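Local coordinates for cysteine S-methyltransferase NleE (Escherichia coli O157:H7, PDB 4R29), which probably methylates a zinc-finger cysteine of the host proteins TAB2 and TAB3, using S-adenosylmethionine, and so blocks NF-kappa-B activation, at residues V22-Y27 and D33-S38; F70-T75 and G97-V102; E177-Y180 and L185-V188; I194-G199 and S211-I216. The protein carries 1 engineered substitution. All blocks are in the same frame, centred on the assembly; numbering follows the deposited sequence.

From the N terminus, the chain makes its four contacts strictly in series, with none nested in or crossing another. Interaction 1 closes a five-residue link after the short helix 22-26. Interaction 2 then joins helix 59-76 to helix 95-103, closing a 21-residue segment ahead of the three-stranded antiparallel sheet. Interaction 3 closes the tight turn between helices 155-181 and 186-201, and interaction 4 sets helix 186-201 against helix 206-219. The last two share helix 186-201 and touch where Val188 O lies 3.6 Å from Ile216 CG2. Interactions 2 and 4, centres about 26 Å apart, both reach S-adenosylmethionine, one at its amino-acid end and the other at its adenosine.

Interaction 1 (V22-Y27 and D33-S38); sequences VVKNIY and DYFNES
Phe35, at the end of the 3-10 segment 33-35, reaches across to meet Val23 and Lys24 of the short helix 22-26, forming a small hydrophobic contact near the N terminus of this Rossmann-like methyltransferase. No hydrogen bond joins the two sides, so the contact rests on side-chain packing. Phe35 holds CG beside its backbone N (chi1 -61°), which carries the far end of the ring over to the helix. Val23 CB meets that ring at its edge and in its plane, 3.7 Å from Phe35 CZ. The valine's CG1 branch, anti to its own backbone N at chi1 173°, reaches the same Phe35 CZ obliquely at 3.7 Å. CG1 also makes a longer approach to Tyr34, 4.4 Å from CE2. Tyr34 in turn lies against Phe35: its CD2 stands 3.5 Å above one face of the phenylalanine ring, toward the rim, while Phe35 CE1 meets the edge of the tyrosine ring in its plane. The two neighbouring aromatics thus brace each other as they face the valine. Further out, Tyr34 makes a cation-pi contact with Arg52, the Phe35 ring meets that of His21, and Tyr118 touches both Val23 and Tyr34. Exposed Lys24 contributes hydrocarbon to the contact. Its chain is extended beyond CG and runs obliquely past the Phe35 ring, with CG 3.8 Å from Phe35 CE2 and, two bonds further along, Lys24 CE 3.5 Å from that same carbon.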
# COMPACT_ATOMS: atom_id res chain seq x y z
N VAL A 22 -6.53 11.31 -14.07
CA VAL A 22 -5.90 10.07 -13.69
C VAL A 22 -5.94 9.82 -12.18
O VAL A 22 -5.98 8.68 -11.75
CB VAL A 22 -4.45 9.98 -14.21
CG1 VAL A 22 -4.45 10.06 -15.74
CG2 VAL A 22 -3.59 11.07 -13.59
N VAL A 23 -5.96 10.89 -11.40
CA VAL A 23 -5.95 10.74 -9.95
C VAL A 23 -7.32 10.49 -9.33
O VAL A 23 -7.48 9.59 -8.49
CB VAL A 23 -5.25 11.94 -9.25
CG1 VAL A 23 -5.39 11.85 -7.74
CG2 VAL A 23 -3.77 11.98 -9.64
N LYS A 24 -8.31 11.28 -9.72
CA LYS A 24 -9.67 11.06 -9.21
C LYS A 24 -10.19 9.72 -9.70
O LYS A 24 -11.04 9.10 -9.07
CB LYS A 24 -10.62 12.18 -9.63
CG LYS A 24 -10.36 13.53 -9.00
CD LYS A 24 -11.37 14.56 -9.49
CE LYS A 24 -11.03 15.95 -9.00
NZ LYS A 24 -11.98 16.94 -9.55
N ASN A 25 -9.65 9.27 -10.82
CA ASN A 25 -10.05 7.98 -11.37
C ASN A 25 -9.71 6.80 -10.47
O ASN A 25 -10.49 5.85 -10.38
CB ASN A 25 -9.44 7.77 -12.74
CG ASN A 25 -10.46 7.89 -13.83
OD1 ASN A 25 -10.45 8.84 -14.62
ND2 ASN A 25 -11.39 6.93 -13.88
N ILE A 26 -8.56 6.86 -9.81
CA ILE A 26 -8.13 5.77 -8.94
C ILE A 26 -8.29 6.10 -7.47
O ILE A 26 -8.17 5.21 -6.62
CB ILE A 26 -6.67 5.41 -9.20
CG1 ILE A 26 -5.77 6.60 -8.84
CG2 ILE A 26 -6.50 4.98 -10.65
CD1 ILE A 26 -4.28 6.24 -8.78
N TYR A 27 -8.56 7.36 -7.17
CA TYR A 27 -8.66 7.83 -5.79
C TYR A 27 -9.81 8.84 -5.69
O TYR A 27 -9.59 10.03 -5.41
CB TYR A 27 -7.33 8.46 -5.38
CG TYR A 27 -7.19 8.87 -3.92
CD1 TYR A 27 -8.22 8.66 -3.01
CD2 TYR A 27 -6.02 9.47 -3.47
CE1 TYR A 27 -8.09 9.03 -1.69
CE2 TYR A 27 -5.87 9.86 -2.16
CZ TYR A 27 -6.91 9.63 -1.27
OH TYR A 27 -6.77 10.02 0.05
N ASP A 33 -8.46 20.36 -2.51
CA ASP A 33 -7.32 21.28 -2.49
C ASP A 33 -6.07 20.65 -3.09
O ASP A 33 -5.14 21.36 -3.51
CB ASP A 33 -7.03 21.72 -1.05
CG ASP A 33 -8.29 22.09 -0.27
OD1 ASP A 33 -9.14 22.83 -0.82
OD2 ASP A 33 -8.44 21.63 0.88
N TYR A 34 -6.03 19.32 -3.12
CA TYR A 34 -4.85 18.60 -3.58
C TYR A 34 -4.39 19.16 -4.91
O TYR A 34 -3.19 19.39 -5.13
CB TYR A 34 -5.14 17.10 -3.72
CG TYR A 34 -4.00 16.30 -4.34
CD1 TYR A 34 -2.94 15.86 -3.57
CD2 TYR A 34 -4.00 15.99 -5.69
CE1 TYR A 34 -1.90 15.13 -4.12
CE2 TYR A 34 -2.96 15.26 -6.26
CZ TYR A 34 -1.91 14.84 -5.47
OH TYR A 34 -0.87 14.12 -6.01
N PHE A 35 -5.35 19.40 -5.79
CA PHE A 35 -5.04 19.83 -7.14
C PHE A 35 -4.75 21.32 -7.25
O PHE A 35 -4.34 21.76 -8.30
CB PHE A 35 -6.16 19.45 -8.10
CG PHE A 35 -6.38 17.97 -8.19
CD1 PHE A 35 -5.43 17.14 -8.78
CD2 PHE A 35 -7.54 17.40 -7.67
CE1 PHE A 35 -5.64 15.78 -8.85
CE2 PHE A 35 -7.74 16.04 -7.74
CZ PHE A 35 -6.79 15.22 -8.33
N ASN A 36 -4.97 22.08 -6.18
CA ASN A 36 -4.63 23.50 -6.19
C ASN A 36 -3.15 23.69 -5.90
O ASN A 36 -2.50 24.57 -6.47
CB ASN A 36 -5.46 24.28 -5.17
CG ASN A 36 -6.92 24.36 -5.55
OD1 ASN A 36 -7.26 24.43 -6.74
ND2 ASN A 36 -7.80 24.34 -4.55
N GLU A 37 -2.63 22.86 -5.00
CA GLU A 37 -1.22 22.89 -4.65
C GLU A 37 -0.37 22.57 -5.88
O GLU A 37 -0.87 22.05 -6.87
CB GLU A 37 -0.94 21.88 -3.53
CG GLU A 37 -1.76 22.12 -2.27
CD GLU A 37 -1.29 23.34 -1.49
OE1 GLU A 37 -0.25 23.93 -1.87
OE2 GLU A 37 -1.95 23.71 -0.49
N SER A 38 0.91 22.89 -5.80
CA SER A 38 1.82 22.57 -6.89
C SER A 38 2.47 21.21 -6.65
O SER A 38 2.56 20.75 -5.51
CB SER A 38 2.89 23.64 -7.03
OG SER A 38 3.73 23.65 -5.89

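Interaction 2 (F70-T75 and G97-V102); sequences FSYMKT and GSWLTV. With SAM (S-adenosylmethionine), chain E.
Met73 lays its terminal methyl over one face of the Trp99 indole, a CH-pi contact with CE 3.6 Å from the centroid of the six-membered ring and 15° off its normal. The sulfur follows obliquely, SD lying 4.8 Å from that centroid, which makes this a Met-aromatic contact as well. Tyr72 comes to the same indole at its edge, CE2 being 3.7 Å from Trp99 CH2; the two ring planes are inclined at 66°. Beyond it, Tyr72 OH rests 3.6 Å from Leu100 CD2, while its hydrogen bond goes to Glu96. Trp99 holds CG between its backbone N and carbonyl carbon (chi1 52°), directing the indole toward helix 59-76, and Phe112 packs on it edge-to-face. The residue before it, Ser98, serves the cofactor: its OG accepts a 2.6 Å hydrogen bond from the amino N of S-adenosylmethionine and is also bonded to Thr94 O. Arg107 ties in this second shell, bonding to Ser98 O and Thr101 OG1 as well as to the ligand. Helix 95-103 therefore packs on helix 59-76 through one side and lines the amino-acid end of the S-adenosylmethionine pocket of the Rossmann-like fold with another.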
# COMPACT_ATOMS: atom_id res chain seq x y z
N PHE A 70 2.47 -1.83 -17.04
CA PHE A 70 1.16 -2.46 -17.20
C PHE A 70 1.25 -3.79 -17.95
O PHE A 70 0.59 -4.77 -17.60
CB PHE A 70 0.17 -1.51 -17.87
CG PHE A 70 -1.25 -2.02 -17.91
CD1 PHE A 70 -1.87 -2.51 -16.76
CD2 PHE A 70 -1.98 -1.98 -19.10
CE1 PHE A 70 -3.20 -2.97 -16.79
CE2 PHE A 70 -3.29 -2.43 -19.14
CZ PHE A 70 -3.91 -2.93 -17.98
N SER A 71 2.10 -3.83 -18.98
CA SER A 71 2.34 -5.07 -19.71
C SER A 71 2.93 -6.11 -18.79
O SER A 71 2.51 -7.27 -18.79
CB SER A 71 3.32 -4.84 -20.87
OG SER A 71 2.71 -4.03 -21.85
N TYR A 72 3.94 -5.70 -18.04
CA TYR A 72 4.55 -6.57 -17.04
C TYR A 72 3.48 -7.15 -16.11
O TYR A 72 3.49 -8.34 -15.83
CB TYR A 72 5.60 -5.77 -16.26
CG TYR A 72 6.06 -6.37 -14.94
CD1 TYR A 72 6.30 -7.72 -14.81
CD2 TYR A 72 6.30 -5.56 -13.85
CE1 TYR A 72 6.74 -8.27 -13.60
CE2 TYR A 72 6.74 -6.09 -12.65
CZ TYR A 72 6.96 -7.44 -12.53
OH TYR A 72 7.40 -7.95 -11.33
N MET A 73 2.56 -6.32 -15.64
CA MET A 73 1.52 -6.77 -14.72
C MET A 73 0.54 -7.76 -15.35
O MET A 73 0.09 -8.73 -14.72
CB MET A 73 0.77 -5.58 -14.14
CG MET A 73 1.59 -4.76 -13.15
SD MET A 73 0.68 -3.31 -12.59
CE MET A 73 1.89 -2.53 -11.51
N LYS A 74 0.21 -7.51 -16.61
CA LYS A 74 -0.72 -8.34 -17.35
C LYS A 74 -0.14 -9.72 -17.58
O LYS A 74 -0.85 -10.72 -17.49
CB LYS A 74 -1.09 -7.67 -18.67
CG LYS A 74 -2.06 -6.51 -18.52
CD LYS A 74 -2.48 -5.96 -19.87
CE LYS A 74 -1.27 -5.47 -20.67
NZ LYS A 74 -1.68 -5.00 -22.02
N THR A 75 1.16 -9.78 -17.85
CA THR A 75 1.85 -11.05 -17.97
C THR A 75 1.79 -11.84 -16.65
O THR A 75 1.54 -13.05 -16.66
CB THR A 75 3.33 -10.86 -18.42
OG1 THR A 75 3.38 -10.09 -19.64
CG2 THR A 75 4.00 -12.22 -18.67
N GLY A 97 7.01 -6.35 -4.82
CA GLY A 97 6.59 -7.66 -4.36
C GLY A 97 5.28 -7.60 -3.59
O GLY A 97 4.50 -8.56 -3.61
N SER A 98 5.03 -6.47 -2.93
CA SER A 98 3.80 -6.27 -2.17
C SER A 98 2.57 -6.43 -3.05
O SER A 98 1.60 -7.05 -2.63
CB SER A 98 3.80 -4.91 -1.47
OG SER A 98 4.87 -4.82 -0.53
N TRP A 99 2.60 -5.87 -4.26
CA TRP A 99 1.46 -6.05 -5.18
C TRP A 99 1.59 -7.24 -6.14
O TRP A 99 0.60 -7.78 -6.61
CB TRP A 99 1.11 -4.76 -5.94
CG TRP A 99 2.24 -4.09 -6.65
CD1 TRP A 99 2.92 -2.97 -6.25
CD2 TRP A 99 2.83 -4.48 -7.90
NE1 TRP A 99 3.89 -2.65 -7.16
CE2 TRP A 99 3.86 -3.55 -8.19
CE3 TRP A 99 2.59 -5.53 -8.79
CZ2 TRP A 99 4.64 -3.64 -9.33
CZ3 TRP A 99 3.37 -5.61 -9.94
CH2 TRP A 99 4.39 -4.67 -10.20
N LEU A 100 2.82 -7.66 -6.41
CA LEU A 100 3.06 -8.81 -7.28
C LEU A 100 2.43 -10.08 -6.69
O LEU A 100 1.81 -10.85 -7.41
CB LEU A 100 4.56 -9.02 -7.51
CG LEU A 100 4.86 -10.12 -8.53
CD1 LEU A 100 4.16 -9.84 -9.87
CD2 LEU A 100 6.37 -10.31 -8.76
N THR A 101 2.60 -10.29 -5.39
CA THR A 101 2.03 -11.44 -4.71
C THR A 101 0.49 -11.39 -4.74
O THR A 101 -0.18 -12.41 -4.59
CB THR A 101 2.50 -11.52 -3.22
OG1 THR A 101 2.31 -10.24 -2.61
CG2 THR A 101 3.98 -11.90 -3.12
N VAL A 102 -0.07 -10.21 -4.91
CA VAL A 102 -1.51 -10.12 -4.98
C VAL A 102 -2.01 -10.35 -6.41
O VAL A 102 -2.93 -11.14 -6.62
CB VAL A 102 -2.03 -8.78 -4.40
CG1 VAL A 102 -3.52 -8.67 -4.59
CG2 VAL A 102 -1.65 -8.65 -2.92
N SAM E . 4.44 -4.50 2.05
CA SAM E . 4.03 -5.48 3.06
C SAM E . 2.99 -6.46 2.51
O SAM E . 2.83 -7.55 3.06
OXT SAM E . 2.29 -6.15 1.53
CB SAM E . 3.43 -4.83 4.30
CG SAM E . 4.45 -4.12 5.19
SD SAM E . 3.85 -3.81 6.88
CE SAM E . 5.37 -3.03 7.49
C5' SAM E . 4.11 -5.45 7.60
C4' SAM E . 3.63 -5.49 9.04
O4' SAM E . 3.35 -6.82 9.43
C3' SAM E . 4.67 -4.94 10.01
O3' SAM E . 4.47 -3.56 10.27
C2' SAM E . 4.46 -5.78 11.26
O2' SAM E . 3.58 -5.07 12.07
C1' SAM E . 3.75 -7.04 10.77
N9 SAM E . 4.62 -8.23 10.72
C8 SAM E . 4.35 -9.44 11.32
N7 SAM E . 5.34 -10.30 11.02
C5 SAM E . 6.24 -9.66 10.24
C6 SAM E . 7.42 -10.08 9.66
N6 SAM E . 7.86 -11.33 9.84
N1 SAM E . 8.14 -9.20 8.89
C2 SAM E . 7.68 -7.91 8.69
N3 SAM E . 6.50 -7.50 9.27
C4 SAM E . 5.78 -8.36 10.03

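Interaction 3 (E177-Y180 and L185-V188); sequences ELNY and LKAV
Asn179 OD1 accepts a 2.7 Å hydrogen bond from a water whose oxygen in turn accepts one, also 2.7 Å long, from Lys186 NZ. This single bridge is the polar link across the contact; no direct hydrogen bond joins the two segments. Lys186 reaches it with CG set between its backbone N and carbonyl carbon (chi1 62°), then an extended run as far as CE and a bend at chi4 (-65°) that turns the ammonium group to the water. On the way its methylenes lie alongside Asn179, both side chains pointing the same way: Lys186 CD is 3.8 Å from Asn179 N, and CE is 3.9 Å from Asn179 CB. Closer to the backbone, Leu178 takes over. Its CB sits 3.5 Å from Lys186 CB, and its CD1 branch lies 3.7 Å from that same lysine carbon, as the leucine and lysine side chains slide past each other in opposite directions. The lysine thus combines an apolar stem, packed on Leu178 and Asn179, with a charged end held by water at the surface. The whole is a helical hairpin turn, away from the annotated sites: helix 155-181 runs out, four residues intervene, and helix 186-201 sets off with Lys186 and Ala187 against Met175 of the first helix and Val188 against Ile216 of helix 206-219.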
# COMPACT_ATOMS: atom_id res chain seq x y z
N GLU A 177 -1.22 8.92 20.79
CA GLU A 177 -1.50 9.16 22.18
C GLU A 177 -0.22 9.13 22.99
O GLU A 177 0.02 10.03 23.80
CB GLU A 177 -2.50 8.14 22.74
CG GLU A 177 -2.74 8.33 24.22
CD GLU A 177 -4.17 8.02 24.65
OE1 GLU A 177 -4.83 7.17 24.01
OE2 GLU A 177 -4.63 8.62 25.64
N LEU A 178 0.58 8.10 22.76
CA LEU A 178 1.91 7.99 23.36
C LEU A 178 2.80 9.17 22.97
O LEU A 178 3.51 9.72 23.80
CB LEU A 178 2.56 6.67 22.94
CG LEU A 178 1.75 5.47 23.43
CD1 LEU A 178 2.50 4.18 23.19
CD2 LEU A 178 1.43 5.65 24.91
N ASN A 179 2.74 9.57 21.71
CA ASN A 179 3.50 10.73 21.29
C ASN A 179 3.10 11.94 22.13
O ASN A 179 3.93 12.75 22.52
CB ASN A 179 3.29 11.05 19.81
CG ASN A 179 4.01 12.31 19.40
OD1 ASN A 179 5.25 12.35 19.39
ND2 ASN A 179 3.26 13.37 19.09
N TYR A 180 1.80 12.04 22.41
CA TYR A 180 1.28 13.14 23.19
C TYR A 180 1.71 13.06 24.66
O TYR A 180 2.07 14.07 25.25
CB TYR A 180 -0.25 13.19 23.08
CG TYR A 180 -0.90 14.39 23.73
CD1 TYR A 180 -1.00 15.59 23.05
CD2 TYR A 180 -1.42 14.31 25.02
CE1 TYR A 180 -1.61 16.70 23.64
CE2 TYR A 180 -2.03 15.41 25.62
CZ TYR A 180 -2.12 16.60 24.92
OH TYR A 180 -2.72 17.70 25.51
N LEU A 185 9.49 4.28 23.33
CA LEU A 185 9.25 3.01 22.64
C LEU A 185 7.84 2.89 22.10
O LEU A 185 7.31 1.79 22.02
CB LEU A 185 9.55 1.83 23.57
CG LEU A 185 11.00 1.68 24.05
CD1 LEU A 185 11.11 0.68 25.20
CD2 LEU A 185 11.90 1.28 22.89
N LYS A 186 7.22 4.00 21.74
CA LYS A 186 5.83 3.95 21.31
C LYS A 186 5.63 3.09 20.07
O LYS A 186 4.60 2.43 19.93
CB LYS A 186 5.26 5.36 21.06
CG LYS A 186 5.94 6.15 19.96
CD LYS A 186 5.34 7.54 19.89
CE LYS A 186 5.74 8.26 18.60
NZ LYS A 186 7.21 8.53 18.50
N ALA A 187 6.61 3.11 19.16
CA ALA A 187 6.46 2.37 17.90
C ALA A 187 6.48 0.88 18.20
O ALA A 187 5.58 0.14 17.78
CB ALA A 187 7.56 2.76 16.91
N VAL A 188 7.48 0.44 18.96
CA VAL A 188 7.63 -0.97 19.30
C VAL A 188 6.48 -1.47 20.19
O VAL A 188 6.00 -2.58 20.01
CB VAL A 188 9.00 -1.24 19.96
CG1 VAL A 188 9.01 -2.57 20.66
CG2 VAL A 188 10.11 -1.20 18.92
O HOH W 1 7.20 10.65 20.24

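Interaction 4 (I194-G199 and S211-I216); sequences IAREMG and SYMKYI. With SAM (S-adenosylmethionine), chain E.
Ala195 and Met213 pack together where helices 186-201 and 206-219 run nearly antiparallel (160°, local axes 9.9 Å apart), forming a wall of the S-adenosylmethionine pocket in this Rossmann-like fold. Apolar contacts carry the helix pair. Ala195 CB is 3.7 Å from Met213 SD and meets the Tyr212 ring at its edge, 3.6 Å from CE2. The bend at chi2 (-42°) brings Met213 SD back toward the other helix. The Arg196 side chain crosses that of Met213 obliquely, its NH2 packing 3.4 Å from Met213 CG. Two polar bonds reach outside the pair: Asp210 holds Arg196 NH2 in a salt bridge, and Tyr212 OH is hydrogen-bonded to Glu191, which also binds the cofactor.

Ligand contacts complete the site. The Tyr212 ring, CG anti to its backbone N (chi1 -177°), spreads one face over the adenine, with CG 3.5 Å from SAM C5. Met198 CB touches the ribose, 3.6 Å from SAM O4'. Gly199 comes up on the side of the adenine turned away from Tyr212: its CA is 3.7 Å from SAM C8, and Ala195 O is 3.4 Å from that same carbon.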
# COMPACT_ATOMS: atom_id res chain seq x y z
N ILE A 194 -0.41 -4.96 17.55
CA ILE A 194 -1.09 -5.34 16.30
C ILE A 194 -0.27 -6.17 15.30
O ILE A 194 -0.80 -6.58 14.27
CB ILE A 194 -1.65 -4.11 15.58
CG1 ILE A 194 -0.59 -3.01 15.47
CG2 ILE A 194 -2.89 -3.59 16.29
CD1 ILE A 194 0.32 -3.15 14.30
N ALA A 195 1.00 -6.42 15.61
CA ALA A 195 1.91 -6.97 14.60
C ALA A 195 1.52 -8.40 14.18
O ALA A 195 1.55 -8.71 13.01
CB ALA A 195 3.37 -6.91 15.06
N ARG A 196 1.18 -9.25 15.14
CA ARG A 196 0.79 -10.63 14.83
C ARG A 196 -0.47 -10.65 13.98
O ARG A 196 -0.57 -11.39 13.00
CB ARG A 196 0.57 -11.46 16.10
CG ARG A 196 0.04 -12.87 15.81
CD ARG A 196 0.07 -13.79 17.04
NE ARG A 196 1.41 -13.97 17.59
CZ ARG A 196 2.30 -14.88 17.18
NH1 ARG A 196 2.01 -15.71 16.18
NH2 ARG A 196 3.49 -14.95 17.76
N GLU A 197 -1.43 -9.81 14.36
CA GLU A 197 -2.65 -9.67 13.57
C GLU A 197 -2.36 -9.20 12.13
O GLU A 197 -2.94 -9.72 11.18
CB GLU A 197 -3.64 -8.77 14.31
CG GLU A 197 -4.10 -9.32 15.65
CD GLU A 197 -3.11 -9.08 16.82
OE1 GLU A 197 -1.99 -8.55 16.63
OE2 GLU A 197 -3.49 -9.43 17.96
N MET A 198 -1.46 -8.23 11.96
CA MET A 198 -1.03 -7.84 10.62
C MET A 198 -0.36 -8.98 9.86
O MET A 198 -0.65 -9.18 8.69
CB MET A 198 -0.02 -6.71 10.67
CG MET A 198 -0.42 -5.55 11.52
SD MET A 198 -0.61 -4.11 10.49
CE MET A 198 -1.99 -4.76 9.54
N GLY A 199 0.57 -9.67 10.50
CA GLY A 199 1.27 -10.76 9.86
C GLY A 199 0.29 -11.75 9.25
O GLY A 199 0.42 -12.19 8.10
N SER A 211 8.88 -15.20 14.68
CA SER A 211 10.20 -14.61 14.70
C SER A 211 10.13 -13.07 14.80
O SER A 211 10.98 -12.45 15.43
CB SER A 211 10.98 -15.08 13.47
OG SER A 211 12.17 -14.34 13.32
N TYR A 212 9.10 -12.46 14.20
CA TYR A 212 8.97 -11.00 14.29
C TYR A 212 8.51 -10.55 15.68
O TYR A 212 8.98 -9.55 16.20
CB TYR A 212 8.04 -10.45 13.20
CG TYR A 212 7.91 -8.94 13.18
CD1 TYR A 212 8.78 -8.15 12.45
CD2 TYR A 212 6.90 -8.31 13.89
CE1 TYR A 212 8.65 -6.76 12.43
CE2 TYR A 212 6.76 -6.94 13.87
CZ TYR A 212 7.62 -6.17 13.14
OH TYR A 212 7.46 -4.81 13.15
N MET A 213 7.60 -11.31 16.29
CA MET A 213 7.15 -11.01 17.64
C MET A 213 8.30 -11.13 18.62
O MET A 213 8.40 -10.35 19.55
CB MET A 213 5.99 -11.93 18.06
CG MET A 213 4.73 -11.78 17.20
SD MET A 213 4.35 -10.05 16.82
CE MET A 213 3.74 -9.46 18.42
N LYS A 214 9.19 -12.10 18.40
CA LYS A 214 10.38 -12.22 19.25
C LYS A 214 11.34 -11.03 19.10
O LYS A 214 11.89 -10.55 20.10
CB LYS A 214 11.12 -13.55 19.04
CG LYS A 214 12.53 -13.55 19.65
CD LYS A 214 12.76 -14.71 20.64
CE LYS A 214 12.09 -14.50 22.03
NZ LYS A 214 12.80 -13.55 22.95
N TYR A 215 11.52 -10.56 17.87
CA TYR A 215 12.27 -9.33 17.62
C TYR A 215 11.65 -8.10 18.33
O TYR A 215 12.36 -7.31 18.97
CB TYR A 215 12.39 -9.09 16.12
CG TYR A 215 12.75 -7.67 15.75
CD1 TYR A 215 14.08 -7.24 15.67
CD2 TYR A 215 11.75 -6.75 15.45
CE1 TYR A 215 14.39 -5.92 15.33
CE2 TYR A 215 12.04 -5.44 15.12
CZ TYR A 215 13.34 -5.03 15.06
OH TYR A 215 13.56 -3.71 14.71
N ILE A 216 10.33 -7.94 18.23
CA ILE A 216 9.63 -6.86 18.94
C ILE A 216 9.79 -7.03 20.46
O ILE A 216 10.08 -6.07 21.19
CB ILE A 216 8.11 -6.83 18.60
CG1 ILE A 216 7.89 -6.43 17.13
CG2 ILE A 216 7.33 -5.92 19.58
CD1 ILE A 216 8.61 -5.12 16.71
N SAM E . 4.44 -4.50 2.05
CA SAM E . 4.03 -5.48 3.06
C SAM E . 2.99 -6.46 2.51
O SAM E . 2.83 -7.55 3.06
OXT SAM E . 2.29 -6.15 1.53
CB SAM E . 3.43 -4.83 4.30
CG SAM E . 4.45 -4.12 5.19
SD SAM E . 3.85 -3.81 6.88
CE SAM E . 5.37 -3.03 7.49
C5' SAM E . 4.11 -5.45 7.60
C4' SAM E . 3.63 -5.49 9.04
O4' SAM E . 3.35 -6.82 9.43
C3' SAM E . 4.67 -4.94 10.01
O3' SAM E . 4.47 -3.56 10.27
C2' SAM E . 4.46 -5.78 11.26
O2' SAM E . 3.58 -5.07 12.07
C1' SAM E . 3.75 -7.04 10.77
N9 SAM E . 4.62 -8.23 10.72
C8 SAM E . 4.35 -9.44 11.32
N7 SAM E . 5.34 -10.30 11.02
C5 SAM E . 6.24 -9.66 10.24
C6 SAM E . 7.42 -10.08 9.66
N6 SAM E . 7.86 -11.33 9.84
N1 SAM E . 8.14 -9.20 8.89
C2 SAM E . 7.68 -7.91 8.69
N3 SAM E . 6.50 -7.50 9.27
C4 SAM E . 5.78 -8.36 10.03